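Local coordinates for peptidoglycan N-acetylglucosamine deacetylase (PDB 5JMU), which probably removes acetyl groups from N-acetylglucosamine in peptidoglycan, a zinc-dependent hydrolysis carried out by the NodB-type catalytic domain described here, at residues 38-41 and 42-46; 162-165 and 166-170; 188-191 and 192-196; 198-201 and 202-206. All coordinates share one frame; numbering follows the deposited sequence.

Interaction 1: 38-41 and 42-46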
# COMPACT_ATOMS: atom_id res chain seq x y z
N LEU A 38 4.38 -2.67 13.87
CA LEU A 38 5.83 -2.39 13.72
C LEU A 38 6.68 -3.30 14.62
O LEU A 38 7.79 -3.71 14.25
CB LEU A 38 6.12 -0.92 14.03
CG LEU A 38 5.52 0.02 13.01
CD1 LEU A 38 5.90 1.46 13.46
CD2 LEU A 38 6.07 -0.28 11.61
N ASP A 39 6.17 -3.62 15.80
CA ASP A 39 6.88 -4.46 16.75
C ASP A 39 6.96 -5.88 16.19
O ASP A 39 7.98 -6.56 16.31
CB ASP A 39 6.15 -4.46 18.11
CG ASP A 39 6.29 -3.13 18.85
OD1 ASP A 39 7.16 -2.33 18.48
OD2 ASP A 39 5.52 -2.89 19.81
N VAL A 40 5.86 -6.35 15.59
CA VAL A 40 5.88 -7.69 14.97
C VAL A 40 6.87 -7.75 13.80
O VAL A 40 7.64 -8.72 13.68
CB VAL A 40 4.48 -8.10 14.47
CG1 VAL A 40 4.53 -9.35 13.54
CG2 VAL A 40 3.54 -8.37 15.63
N LEU A 41 6.85 -6.73 12.95
CA LEU A 41 7.77 -6.70 11.81
C LEU A 41 9.21 -6.72 12.31
O LEU A 41 10.06 -7.41 11.72
CB LEU A 41 7.48 -5.49 10.91
CG LEU A 41 6.12 -5.51 10.23
CD1 LEU A 41 5.82 -4.15 9.59
CD2 LEU A 41 5.99 -6.69 9.21
N ASP A 42 9.49 -5.96 13.37
CA ASP A 42 10.83 -5.96 13.97
C ASP A 42 11.20 -7.33 14.54
O ASP A 42 12.35 -7.77 14.44
CB ASP A 42 10.92 -4.94 15.08
CG ASP A 42 11.15 -3.54 14.56
OD1 ASP A 42 11.41 -3.37 13.33
OD2 ASP A 42 11.07 -2.61 15.39
N LYS A 43 10.23 -8.00 15.16
CA LYS A 43 10.48 -9.31 15.72
C LYS A 43 11.01 -10.30 14.67
O LYS A 43 11.87 -11.12 14.99
CB LYS A 43 9.20 -9.85 16.37
CG LYS A 43 9.34 -11.23 16.99
CD LYS A 43 8.02 -11.65 17.62
CE LYS A 43 8.09 -13.06 18.21
NZ LYS A 43 6.77 -13.47 18.80
N TYR A 44 10.55 -10.16 13.43
CA TYR A 44 10.92 -11.09 12.35
C TYR A 44 11.90 -10.43 11.39
O TYR A 44 12.24 -11.01 10.37
CB TYR A 44 9.66 -11.58 11.60
CG TYR A 44 8.88 -12.49 12.52
CD1 TYR A 44 9.19 -13.85 12.61
CD2 TYR A 44 7.91 -11.98 13.39
CE1 TYR A 44 8.53 -14.67 13.49
CE2 TYR A 44 7.25 -12.81 14.30
CZ TYR A 44 7.55 -14.14 14.33
OH TYR A 44 6.91 -14.95 15.25
N ASN A 45 12.32 -9.21 11.72
CA ASN A 45 13.28 -8.47 10.87
C ASN A 45 12.79 -8.36 9.41
O ASN A 45 13.53 -8.63 8.45
CB ASN A 45 14.64 -9.13 10.96
CG ASN A 45 15.77 -8.28 10.35
OD1 ASN A 45 15.75 -7.06 10.43
ND2 ASN A 45 16.73 -8.93 9.75
N VAL A 46 11.54 -7.95 9.25
CA VAL A 46 10.91 -7.81 7.93
C VAL A 46 10.56 -6.34 7.68
O VAL A 46 10.10 -5.66 8.62
CB VAL A 46 9.60 -8.69 7.87
CG1 VAL A 46 8.63 -8.23 6.74
CG2 VAL A 46 10.00 -10.23 7.75
O HOH W 1 9.20 -2.28 12.49
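The ring of Y44 receives the backbone oxygen of V40 at its edge, in the ring plane, with CD2 of Y44 3.3 Å from V40 O; CG1 of V40 makes a looser apolar contact with the same CD2. V40 is in the last turn of helix 34-43, the helix of a beta-alpha-beta unit between strands 21-27 and 49-53, and Y44 follows its end. The helix closes in a Schellman motif: N45 takes a positive phi (54°), V46 N reaches back to L41 O in a nearly straight bond of 2.9 Å, and N45 N bonds to D42 O at 3.1 Å. CG of Y44 lies beside its backbone N (chi1 -70°), which leaves the ring edge at V40 O. On another flank D42 N donates to L38 O, and a bridging water gives one proton to L38 O and another, weakly, to D42 OD1, while D42 OD2 forms a salt bridge with R69 that D39 shares. With an alanine at D42, R69 would probably lose one of its carboxylates on this helix, and the water its weak second acceptor. K43 NZ makes a salt bridge with E197, to which the Y44 hydroxyl is hydrogen-bonded. L41 and V46 run obliquely past each other, CD2 of L41 lying 3.9 Å from CG1 of V46.

Interaction 2: 162-165 and 166-170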
# COMPACT_ATOMS: atom_id res chain seq x y z
N ILE A 162 -13.64 -10.58 8.62
CA ILE A 162 -13.42 -12.02 8.70
C ILE A 162 -12.50 -12.25 9.88
O ILE A 162 -12.04 -11.30 10.53
CB ILE A 162 -12.82 -12.58 7.38
CG1 ILE A 162 -11.53 -11.84 7.02
CG2 ILE A 162 -13.84 -12.42 6.27
CD1 ILE A 162 -10.80 -12.41 5.81
N SER A 163 -12.22 -13.51 10.19
CA SER A 163 -11.37 -13.78 11.33
C SER A 163 -9.90 -13.62 10.99
O SER A 163 -9.48 -13.60 9.82
CB SER A 163 -11.62 -15.19 11.84
OG SER A 163 -11.07 -16.12 10.94
N THR A 164 -9.11 -13.48 12.05
CA THR A 164 -7.68 -13.45 11.88
C THR A 164 -7.20 -14.68 11.13
O THR A 164 -6.37 -14.58 10.20
CB THR A 164 -6.97 -13.33 13.23
OG1 THR A 164 -7.22 -12.03 13.75
CG2 THR A 164 -5.43 -13.48 13.06
N GLU A 165 -7.71 -15.85 11.53
CA GLU A 165 -7.31 -17.08 10.87
C GLU A 165 -7.68 -17.08 9.40
O GLU A 165 -6.92 -17.60 8.56
CB GLU A 165 -7.93 -18.29 11.57
CG GLU A 165 -7.42 -19.63 11.05
CD GLU A 165 -5.87 -19.70 10.96
OE1 GLU A 165 -5.17 -19.43 11.98
OE2 GLU A 165 -5.35 -20.02 9.85
N GLN A 166 -8.82 -16.48 9.04
CA GLN A 166 -9.19 -16.43 7.64
C GLN A 166 -8.24 -15.51 6.85
O GLN A 166 -7.91 -15.81 5.68
CB GLN A 166 -10.65 -15.99 7.52
CG GLN A 166 -11.66 -17.03 8.05
CD GLN A 166 -13.12 -16.54 8.01
OE1 GLN A 166 -13.51 -15.61 8.72
NE2 GLN A 166 -13.93 -17.17 7.15
N VAL A 167 -7.78 -14.41 7.47
CA VAL A 167 -6.82 -13.53 6.80
C VAL A 167 -5.54 -14.31 6.55
O VAL A 167 -4.95 -14.25 5.46
CB VAL A 167 -6.53 -12.23 7.63
CG1 VAL A 167 -5.37 -11.43 7.00
CG2 VAL A 167 -7.77 -11.34 7.76
N VAL A 168 -5.09 -15.06 7.56
CA VAL A 168 -3.88 -15.85 7.39
C VAL A 168 -4.02 -16.78 6.17
O VAL A 168 -3.15 -16.83 5.29
CB VAL A 168 -3.54 -16.66 8.67
CG1 VAL A 168 -2.35 -17.59 8.39
CG2 VAL A 168 -3.21 -15.68 9.83
N GLN A 169 -5.12 -17.52 6.12
CA GLN A 169 -5.32 -18.50 5.05
C GLN A 169 -5.47 -17.80 3.70
O GLN A 169 -4.98 -18.30 2.70
CB GLN A 169 -6.56 -19.35 5.32
CG GLN A 169 -6.36 -20.27 6.51
CD GLN A 169 -5.08 -21.07 6.39
OE1 GLN A 169 -4.80 -21.66 5.34
NE2 GLN A 169 -4.28 -21.09 7.47
N ASN A 170 -6.09 -16.63 3.67
CA ASN A 170 -6.28 -15.92 2.40
C ASN A 170 -4.94 -15.47 1.83
O ASN A 170 -4.69 -15.61 0.63
CB ASN A 170 -7.16 -14.69 2.57
CG ASN A 170 -8.63 -15.04 2.74
OD1 ASN A 170 -9.05 -16.13 2.37
ND2 ASN A 170 -9.40 -14.12 3.30
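A capping box opens helix 164-175, with S163 as N-cap and Q166 as its partner. OG of S163 accepts from Q166 N at 3.0 Å, and in the modelled conformer of Q166 the glutamine returns the bond: S163 N donates to Q166 OE1 at 2.9 Å, almost straight (172°), in the plane of the amide carbonyl and on a lone pair. The extended chain of Q166 carries the amide back past the serine, while OG of S163, held between its own backbone N and carbonyl carbon (chi1 72°), faces the first turn. In this same conformer a weak OG-to-OE1 bond lies between the two, and OE1 rests against CB of I162, 3.4 Å away.

On the exposed flank, E165 in the first turn reaches Q169 one turn later. NE2 of Q169 meets OE2 of E165 at 2.8 Å, almost end-on to the oxygen and within the amide plane; the carboxylate and amide planes are 28° apart, nearly coplanar. Bends at chi2 in both side chains bring these ends together. On the apolar side, CD1 of I162 lies 3.8 Å from CG2 of V167, the two side chains crossing at about a right angle, and also touches ND2 of N170, whose hydrogen bond goes to S154 O.

The helix links strand 152-153 to strand 180-186; V167 faces helix 190-193, and V168 and E165 touch Q198 of helix 196-205.

Interaction 3: 188-191 and 192-196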
# COMPACT_ATOMS: atom_id res chain seq x y z
N ILE A 188 -5.27 -0.52 9.90
CA ILE A 188 -6.30 -0.01 10.80
C ILE A 188 -7.27 -1.11 11.27
O ILE A 188 -8.17 -0.83 12.07
CB ILE A 188 -7.12 1.10 10.13
CG1 ILE A 188 -7.68 0.61 8.79
CG2 ILE A 188 -6.26 2.36 9.98
CD1 ILE A 188 -8.87 1.46 8.32
N LYS A 189 -7.09 -2.33 10.78
CA LYS A 189 -7.93 -3.44 11.19
C LYS A 189 -7.17 -4.40 12.10
O LYS A 189 -6.29 -5.14 11.62
CB LYS A 189 -8.43 -4.19 9.96
CG LYS A 189 -9.20 -3.25 9.08
CD LYS A 189 -9.90 -3.92 7.95
CE LYS A 189 -10.79 -2.95 7.15
NZ LYS A 189 -11.73 -2.25 8.02
N GLU A 190 -7.54 -4.38 13.38
CA GLU A 190 -6.87 -5.17 14.38
C GLU A 190 -6.77 -6.67 13.97
O GLU A 190 -5.70 -7.29 14.08
CB GLU A 190 -7.59 -5.03 15.70
CG GLU A 190 -6.77 -5.58 16.81
CD GLU A 190 -7.48 -5.44 18.16
OE1 GLU A 190 -8.70 -5.14 18.19
OE2 GLU A 190 -6.81 -5.63 19.17
N PHE A 191 -7.87 -7.25 13.49
CA PHE A 191 -7.86 -8.69 13.19
C PHE A 191 -6.87 -9.02 12.07
O PHE A 191 -6.33 -10.14 11.99
CB PHE A 191 -9.27 -9.19 12.82
CG PHE A 191 -9.78 -8.68 11.48
CD1 PHE A 191 -10.47 -7.49 11.39
CD2 PHE A 191 -9.56 -9.41 10.30
CE1 PHE A 191 -10.96 -7.03 10.16
CE2 PHE A 191 -10.02 -8.95 9.07
CZ PHE A 191 -10.70 -7.74 8.98
N SER A 192 -6.60 -8.05 11.21
CA SER A 192 -5.75 -8.29 10.07
C SER A 192 -4.29 -8.09 10.51
O SER A 192 -3.39 -8.85 10.12
CB SER A 192 -6.13 -7.34 8.90
OG SER A 192 -5.33 -7.64 7.74
N VAL A 193 -4.04 -7.05 11.30
CA VAL A 193 -2.71 -6.87 11.87
C VAL A 193 -2.29 -8.13 12.62
O VAL A 193 -1.13 -8.57 12.55
CB VAL A 193 -2.67 -5.64 12.82
CG1 VAL A 193 -1.40 -5.64 13.71
CG2 VAL A 193 -2.79 -4.34 11.98
N ASN A 194 -3.24 -8.73 13.31
CA ASN A 194 -2.92 -9.87 14.17
C ASN A 194 -2.59 -11.14 13.36
O ASN A 194 -2.13 -12.14 13.91
CB ASN A 194 -4.07 -10.16 15.15
CG ASN A 194 -4.14 -9.16 16.28
OD1 ASN A 194 -3.20 -8.38 16.49
ND2 ASN A 194 -5.23 -9.21 17.05
N ALA A 195 -2.84 -11.08 12.05
CA ALA A 195 -2.52 -12.18 11.15
C ALA A 195 -1.07 -12.15 10.67
O ALA A 195 -0.55 -13.13 10.15
CB ALA A 195 -3.46 -12.14 9.94
N VAL A 196 -0.41 -11.01 10.81
CA VAL A 196 0.86 -10.81 10.10
C VAL A 196 1.94 -11.77 10.63
O VAL A 196 2.72 -12.33 9.83
CB VAL A 196 1.32 -9.35 10.23
CG1 VAL A 196 2.77 -9.18 9.73
CG2 VAL A 196 0.35 -8.44 9.44
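K189 O receives two backbone bonds, and the close packing of the short helix 190-193 gathers round it. As N-cap, K189 gives its carbonyl to V193 N, the first i+4 bond of the helix, nearly along the C=O axis at 3.0 Å; S192 N adds an i+3 bond, also 3.0 Å from K189 O, from above the carbonyl plane at a poorer angle (137°). CB of S192 lies 4.0 Å from CB of K189 and sits over one face of the F191 ring, 4.2 Å above its plane and displaced toward the rim. The ring is folded back over its own backbone because CG of F191 lies between N and the carbonyl carbon (chi1 69°), which sets CG 3.3 Å from S192 N. Cutting F191 back to an alanine would probably uncover CB of S192 and open a gap beside I162 and V167, which the ring touches.

The solvent side is looser. E190 and N194 run side by side in the same direction, CG of E190 4.0 Å from ND2 of N194; the backbone bond from N194 N to E190 O ties this edge together.

The K189 side chain is about 6 Å from that of the zinc ligand D28. Inward, S192 OG is held by D156 and Q185. The helix and the type I turn V193-V196 after it lie between helix 164-175, which receives F191, S192 and A195, and helix 34-43, where L37 meets V193 and V196.

Interaction 4: 198-201 and 202-206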
# COMPACT_ATOMS: atom_id res chain seq x y z
N GLN A 198 1.75 -14.94 11.78
CA GLN A 198 1.64 -16.26 11.17
C GLN A 198 1.94 -16.23 9.68
O GLN A 198 2.53 -17.18 9.17
CB GLN A 198 0.25 -16.81 11.38
CG GLN A 198 0.03 -17.35 12.76
CD GLN A 198 -1.46 -17.59 12.95
OE1 GLN A 198 -1.99 -18.66 12.63
NE2 GLN A 198 -2.17 -16.57 13.43
N ILE A 199 1.57 -15.13 8.99
CA ILE A 199 1.89 -15.00 7.58
C ILE A 199 3.41 -14.99 7.37
O ILE A 199 3.93 -15.69 6.49
CB ILE A 199 1.24 -13.70 7.00
CG1 ILE A 199 -0.29 -13.90 6.88
CG2 ILE A 199 1.81 -13.34 5.62
CD1 ILE A 199 -1.07 -12.53 6.75
N ILE A 200 4.13 -14.23 8.19
CA ILE A 200 5.59 -14.20 8.10
C ILE A 200 6.21 -15.57 8.46
O ILE A 200 7.13 -16.05 7.75
CB ILE A 200 6.18 -13.10 8.97
CG1 ILE A 200 5.81 -11.72 8.39
CG2 ILE A 200 7.73 -13.25 9.01
CD1 ILE A 200 6.11 -10.57 9.37
N GLN A 201 5.72 -16.19 9.53
CA GLN A 201 6.24 -17.50 9.90
C GLN A 201 6.09 -18.48 8.73
O GLN A 201 7.03 -19.20 8.39
CB GLN A 201 5.50 -18.05 11.12
CG GLN A 201 5.88 -17.29 12.40
CD GLN A 201 5.05 -17.69 13.61
OE1 GLN A 201 3.88 -18.01 13.50
NE2 GLN A 201 5.66 -17.64 14.77
N TRP A 202 4.90 -18.50 8.14
CA TRP A 202 4.68 -19.42 7.03
C TRP A 202 5.59 -19.09 5.84
O TRP A 202 6.24 -19.97 5.25
CB TRP A 202 3.21 -19.40 6.58
CG TRP A 202 2.99 -20.34 5.45
CD1 TRP A 202 2.67 -21.68 5.53
CD2 TRP A 202 3.09 -20.03 4.06
NE1 TRP A 202 2.59 -22.21 4.26
CE2 TRP A 202 2.81 -21.21 3.35
CE3 TRP A 202 3.36 -18.85 3.35
CZ2 TRP A 202 2.84 -21.25 1.95
CZ3 TRP A 202 3.37 -18.90 1.98
CH2 TRP A 202 3.10 -20.07 1.29
N GLY A 203 5.63 -17.82 5.47
CA GLY A 203 6.41 -17.44 4.30
C GLY A 203 7.87 -17.78 4.51
O GLY A 203 8.50 -18.39 3.64
N GLN A 204 8.41 -17.42 5.68
CA GLN A 204 9.83 -17.66 5.88
C GLN A 204 10.13 -19.18 5.91
O GLN A 204 11.17 -19.63 5.41
CB GLN A 204 10.31 -16.95 7.14
CG GLN A 204 10.32 -15.44 6.90
CD GLN A 204 11.03 -14.64 7.98
OE1 GLN A 204 11.11 -15.05 9.14
NE2 GLN A 204 11.51 -13.46 7.60
N ALA A 205 9.20 -19.95 6.45
CA ALA A 205 9.40 -21.41 6.50
C ALA A 205 9.25 -22.08 5.12
O ALA A 205 9.67 -23.23 4.94
CB ALA A 205 8.39 -22.06 7.51
N ASN A 206 8.64 -21.37 4.17
CA ASN A 206 8.43 -21.95 2.84
C ASN A 206 9.28 -21.30 1.72
O ASN A 206 8.94 -21.42 0.56
CB ASN A 206 6.96 -21.87 2.47
CG ASN A 206 6.17 -22.95 3.19
OD1 ASN A 206 6.11 -24.09 2.72
ND2 ASN A 206 5.63 -22.62 4.38
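Q204 lays its chain along I200 one turn earlier in helix 196-205, the two side chains side by side and pointing the same way. CG2 of I200 is the branch that touches: it lies 3.7 Å from the amide carbon CD of Q204 and close to OE1 as well. That branch stands opposite the isoleucine's backbone N, turned toward the following turn, while the extended glutamine runs alongside it. The overlap accompanies the backbone bond from Q204 N to I200 O, which is short (2.8 Å) and straight (169°). Both side chains turn toward the loop that follows helix 34-43, I200 meeting Y44 and Q204 meeting V46.

On another flank the indole of W202 packs on I172 and Q176 and meets the ring of Y208 with planes about 30° apart, while W202 N donates to Q198 O at 2.9 Å. N206, the first residue to leave helical geometry, folds back here: its ND2 donates to W202 O at 2.9 Å, W202 O lying in the amide plane of N206. The same ND2 stands over one indole face, offset toward the rim.

G203 N to I199 O and A205 N to Q201 O continue the regular bonding, and N206 N to G203 O closes it. The side-chain amide at the C-terminal end thus supplies a donor to a last-turn carbonyl, which probably fixes the rotation of N206, whereas the CG methylene and flat amide of Q204 lie against CG2 of I200.

The four contacts lie on helices of one NodB-type domain and are joined mostly by packing. Interactions 2 and 3 are the closest pair, with centres 9 Å apart: T164 OG1 lies 2.7 Å from F191 O, a probable hydrogen bond. Interaction 4 begins just after interaction 3 in the chain and touches interactions 1 and 2, since Y44 CB of interaction 1 approaches I200 CG2 at 3.6 Å and V168 of interaction 2 packs against I199. V196 of interaction 3 reaches L41 of interaction 1. Only interaction 3 nears the metal: the K189 side chain is about 9 Å from the zinc ion held by D28, H76 and H80, and the other three lie away from it.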